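PDB 7A0H: F-actin-capping protein subunit alpha from Plasmodium berghei, which probably caps the fast-growing barbed ends of actin filaments, blocking subunit exchange there, and forms an asymmetric homodimer. Local coordinates for residues 151-163 against 174-186. Residues are numbered along the deposited sequence; the frame is centred on the assembly and turned at random.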
# COMPACT_ATOMS: atom_id res chain seq x y z
N LYS A 151 4.28 -19.79 -19.87
CA LYS A 151 4.18 -18.90 -18.73
C LYS A 151 5.46 -18.13 -18.49
O LYS A 151 5.43 -16.92 -18.24
CB LYS A 151 3.82 -19.71 -17.48
CG LYS A 151 2.41 -20.25 -17.53
CD LYS A 151 1.98 -20.91 -16.26
CE LYS A 151 2.41 -22.32 -16.24
NZ LYS A 151 1.91 -23.05 -17.42
N HIS A 152 6.61 -18.81 -18.54
CA HIS A 152 7.89 -18.15 -18.29
C HIS A 152 8.06 -16.96 -19.22
O HIS A 152 7.73 -17.02 -20.41
CB HIS A 152 9.06 -19.14 -18.48
CG HIS A 152 10.41 -18.55 -18.19
ND1 HIS A 152 11.39 -18.40 -19.16
CD2 HIS A 152 10.96 -18.09 -17.04
CE1 HIS A 152 12.47 -17.86 -18.62
NE2 HIS A 152 12.23 -17.66 -17.33
N GLY A 153 8.53 -15.85 -18.66
CA GLY A 153 8.86 -14.68 -19.44
C GLY A 153 8.06 -13.46 -19.02
O GLY A 153 7.08 -13.54 -18.28
N LEU A 154 8.52 -12.34 -19.55
CA LEU A 154 7.98 -11.02 -19.29
C LEU A 154 7.39 -10.46 -20.58
O LEU A 154 7.85 -10.76 -21.70
CB LEU A 154 9.07 -10.04 -18.79
CG LEU A 154 9.34 -9.72 -17.32
CD1 LEU A 154 10.58 -8.75 -17.25
CD2 LEU A 154 8.12 -9.12 -16.65
N ASN A 155 6.35 -9.67 -20.42
CA ASN A 155 5.81 -8.83 -21.47
C ASN A 155 6.14 -7.42 -21.03
O ASN A 155 5.89 -7.07 -19.87
CB ASN A 155 4.32 -9.09 -21.63
CG ASN A 155 3.73 -8.39 -22.82
OD1 ASN A 155 4.32 -8.35 -23.90
ND2 ASN A 155 2.55 -7.82 -22.63
N VAL A 156 6.77 -6.65 -21.89
CA VAL A 156 7.17 -5.28 -21.56
C VAL A 156 6.59 -4.33 -22.62
O VAL A 156 6.70 -4.60 -23.82
CB VAL A 156 8.70 -5.16 -21.44
CG1 VAL A 156 9.36 -5.68 -22.69
CG2 VAL A 156 9.10 -3.72 -21.14
N LYS A 157 5.92 -3.25 -22.16
CA LYS A 157 5.34 -2.25 -23.06
C LYS A 157 6.03 -0.92 -22.83
O LYS A 157 6.09 -0.45 -21.68
CB LYS A 157 3.82 -2.09 -22.85
CG LYS A 157 2.98 -3.39 -23.13
CD LYS A 157 1.46 -3.17 -22.88
CE LYS A 157 0.63 -4.36 -23.40
NZ LYS A 157 0.59 -4.49 -24.90
N CYS A 158 6.55 -0.32 -23.92
CA CYS A 158 7.42 0.86 -23.87
C CYS A 158 6.83 1.92 -24.78
O CYS A 158 6.29 1.63 -25.86
CB CYS A 158 8.87 0.56 -24.33
SG CYS A 158 10.06 2.00 -24.15
N ALA A 159 6.93 3.16 -24.34
CA ALA A 159 6.49 4.23 -25.23
C ALA A 159 7.24 5.50 -24.84
O ALA A 159 7.64 5.68 -23.67
CB ALA A 159 4.94 4.41 -25.17
N SER A 160 7.44 6.35 -25.85
CA SER A 160 8.09 7.64 -25.65
C SER A 160 7.47 8.63 -26.63
O SER A 160 7.12 8.26 -27.76
CB SER A 160 9.62 7.61 -25.93
OG SER A 160 9.89 7.09 -27.28
N SER A 161 7.52 9.92 -26.26
CA SER A 161 6.82 10.88 -27.08
C SER A 161 7.40 12.23 -26.78
O SER A 161 7.85 12.42 -25.67
CB SER A 161 5.29 10.88 -26.73
OG SER A 161 4.67 11.85 -27.53
N VAL A 162 7.32 13.18 -27.70
CA VAL A 162 7.66 14.55 -27.35
C VAL A 162 6.52 15.47 -27.78
O VAL A 162 6.05 15.40 -28.94
CB VAL A 162 9.01 15.04 -27.97
CG1 VAL A 162 9.30 16.42 -27.42
CG2 VAL A 162 10.30 14.16 -27.52
N TYR A 163 6.11 16.37 -26.87
CA TYR A 163 5.00 17.29 -27.08
C TYR A 163 5.46 18.74 -27.07
O TYR A 163 6.29 19.14 -26.25
CB TYR A 163 3.87 17.17 -25.94
CG TYR A 163 3.38 15.77 -25.72
CD1 TYR A 163 2.25 15.28 -26.41
CD2 TYR A 163 4.07 14.92 -24.90
CE1 TYR A 163 1.83 13.97 -26.28
CE2 TYR A 163 3.63 13.60 -24.70
CZ TYR A 163 2.52 13.13 -25.37
OH TYR A 163 2.11 11.80 -25.20
N PHE A 174 7.98 18.88 -23.80
CA PHE A 174 7.76 17.91 -22.77
C PHE A 174 8.13 16.59 -23.37
O PHE A 174 7.56 16.22 -24.41
CB PHE A 174 6.33 17.93 -22.32
CG PHE A 174 6.04 17.00 -21.14
CD1 PHE A 174 6.48 17.33 -19.88
CD2 PHE A 174 5.33 15.80 -21.31
CE1 PHE A 174 6.21 16.52 -18.77
CE2 PHE A 174 5.02 14.96 -20.20
CZ PHE A 174 5.44 15.32 -18.94
N LEU A 175 9.13 15.95 -22.76
CA LEU A 175 9.73 14.71 -23.27
C LEU A 175 9.40 13.66 -22.25
O LEU A 175 9.58 13.90 -21.04
CB LEU A 175 11.28 14.78 -23.42
CG LEU A 175 11.93 15.79 -24.38
CD1 LEU A 175 12.05 17.11 -23.67
CD2 LEU A 175 13.30 15.32 -24.97
N LEU A 176 9.02 12.49 -22.74
CA LEU A 176 8.43 11.47 -21.87
C LEU A 176 8.74 10.05 -22.35
O LEU A 176 8.57 9.70 -23.55
CB LEU A 176 6.91 11.63 -21.83
CG LEU A 176 6.02 10.64 -21.01
CD1 LEU A 176 6.31 10.78 -19.53
CD2 LEU A 176 4.50 10.98 -21.30
N ILE A 177 9.22 9.26 -21.38
CA ILE A 177 9.48 7.83 -21.61
C ILE A 177 8.62 7.00 -20.63
O ILE A 177 8.63 7.26 -19.42
CB ILE A 177 10.95 7.45 -21.41
CG1 ILE A 177 11.87 8.30 -22.28
CG2 ILE A 177 11.14 5.94 -21.77
CD1 ILE A 177 13.51 8.05 -21.96
N CYS A 178 8.05 5.93 -21.17
CA CYS A 178 7.21 5.04 -20.35
C CYS A 178 7.55 3.59 -20.58
O CYS A 178 7.62 3.12 -21.75
CB CYS A 178 5.68 5.19 -20.73
SG CYS A 178 5.11 6.83 -20.69
N CYS A 179 7.73 2.83 -19.48
CA CYS A 179 7.80 1.37 -19.61
C CYS A 179 6.95 0.74 -18.50
O CYS A 179 6.95 1.19 -17.34
CB CYS A 179 9.28 0.81 -19.60
SG CYS A 179 10.34 1.13 -21.16
N ASP A 180 6.24 -0.30 -18.89
CA ASP A 180 5.34 -1.07 -18.05
C ASP A 180 5.68 -2.54 -18.26
O ASP A 180 5.79 -3.01 -19.41
CB ASP A 180 3.86 -0.83 -18.42
CG ASP A 180 3.35 0.55 -17.97
OD1 ASP A 180 3.59 1.05 -16.85
OD2 ASP A 180 2.70 1.14 -18.80
N ARG A 181 5.86 -3.25 -17.17
CA ARG A 181 6.26 -4.65 -17.17
C ARG A 181 5.10 -5.49 -16.63
O ARG A 181 4.43 -5.10 -15.69
CB ARG A 181 7.50 -4.79 -16.29
CG ARG A 181 8.76 -4.00 -16.88
CD ARG A 181 10.06 -3.99 -15.96
NE ARG A 181 10.42 -5.34 -15.56
CZ ARG A 181 10.21 -5.84 -14.34
NH1 ARG A 181 9.70 -5.10 -13.38
NH2 ARG A 181 10.51 -7.10 -14.11
N TYR A 182 4.86 -6.64 -17.27
CA TYR A 182 3.78 -7.53 -16.97
C TYR A 182 4.33 -8.91 -16.69
O TYR A 182 5.12 -9.44 -17.49
CB TYR A 182 2.77 -7.59 -18.15
CG TYR A 182 2.12 -6.25 -18.34
CD1 TYR A 182 0.93 -5.92 -17.67
CD2 TYR A 182 2.76 -5.27 -19.10
CE1 TYR A 182 0.36 -4.67 -17.80
CE2 TYR A 182 2.21 -4.01 -19.24
CZ TYR A 182 1.03 -3.71 -18.57
OH TYR A 182 0.53 -2.45 -18.71
N TYR A 183 3.92 -9.49 -15.57
CA TYR A 183 4.22 -10.87 -15.27
C TYR A 183 3.17 -11.77 -15.88
O TYR A 183 2.01 -11.40 -16.01
CB TYR A 183 4.35 -11.10 -13.78
CG TYR A 183 5.58 -10.45 -13.15
CD1 TYR A 183 6.71 -10.10 -13.92
CD2 TYR A 183 5.62 -10.18 -11.78
CE1 TYR A 183 7.85 -9.49 -13.31
CE2 TYR A 183 6.73 -9.60 -11.18
CZ TYR A 183 7.84 -9.24 -11.93
OH TYR A 183 8.90 -8.65 -11.27
N LEU A 184 3.61 -12.97 -16.24
CA LEU A 184 2.71 -13.85 -16.98
C LEU A 184 2.42 -13.05 -18.24
O LEU A 184 3.34 -12.81 -19.03
CB LEU A 184 1.50 -14.22 -16.14
CG LEU A 184 2.02 -15.01 -14.92
CD1 LEU A 184 0.93 -15.32 -13.87
CD2 LEU A 184 2.70 -16.30 -15.38
N LYS A 185 1.18 -12.60 -18.43
CA LYS A 185 0.94 -11.70 -19.56
C LYS A 185 0.15 -10.47 -19.15
O LYS A 185 0.29 -9.42 -19.78
CB LYS A 185 0.25 -12.45 -20.71
CG LYS A 185 1.18 -13.45 -21.47
CD LYS A 185 2.46 -12.88 -22.16
CE LYS A 185 2.16 -12.11 -23.48
NZ LYS A 185 3.38 -11.50 -24.13
N ASN A 186 -0.68 -10.58 -18.11
CA ASN A 186 -1.54 -9.47 -17.74
C ASN A 186 -1.47 -9.04 -16.28
O ASN A 186 -2.22 -8.14 -15.89
CB ASN A 186 -2.98 -9.83 -18.12
CG ASN A 186 -3.51 -11.03 -17.34
OD1 ASN A 186 -2.75 -11.83 -16.79
ND2 ASN A 186 -4.84 -11.17 -17.33
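Asp-180 O takes the backbone N-H of Lys-157 at 2.8 Å (174° at the hydrogen), while a CA-H...O contact from Val-156 CA reaches the same oxygen. The reciprocal bond, Asp-180 N to Lys-157 O, completes one of five hydrogen-bonded pairs running from Asn-155/Tyr-182 to Tyr-163/Phe-174. With strand axes at 173°, this regular ladder defines an antiparallel beta hairpin, made of the first two strands of the five-stranded sheet characteristic of capping-protein subunits. Side chains alternate accordingly. Ser-160, Val-162 and Ile-177 face helix 112-131, whereas Ser-161, Tyr-163 and Leu-176 face strand 66-70.

Cys-158 and Cys-179 form a non-hydrogen-bonded pair on the helix-facing side. A disulfide joining them has been seen for this protein. In the conformers described here Cys-158 SG and Cys-179 SG are 3.1 Å apart, too far for a covalent bond, but both cysteines have alternate conformers and this distance carries little weight. Cys-179 and Arg-181 also pack against Pro-285 and Ile-283 of the second subunit.

On the opposite face, Asp-180 forms a salt bridge with Arg-193 on the next strand. Nearby, the Lys-157 and Tyr-182 side chains cross at about a right angle, Lys-157 CD coming within 3.8 Å of Tyr-182 CE2. CG anti to the carbonyl carbon (chi1 -64°) sends the Tyr-182 ring back along the strand. Asn-155 O lies at the edge of this ring, in plane, 3.7 Å from Tyr-182 CD2.

At the far end, Val-162 and Leu-175 run side by side, with Val-162 CG2 3.9 Å from Leu-175 CG. Their neighbours Tyr-163 and Phe-174 also point the same way, and Tyr-163 CD2 meets the Phe-174 ring at its edge, 3.9 Å from CD2 of that ring.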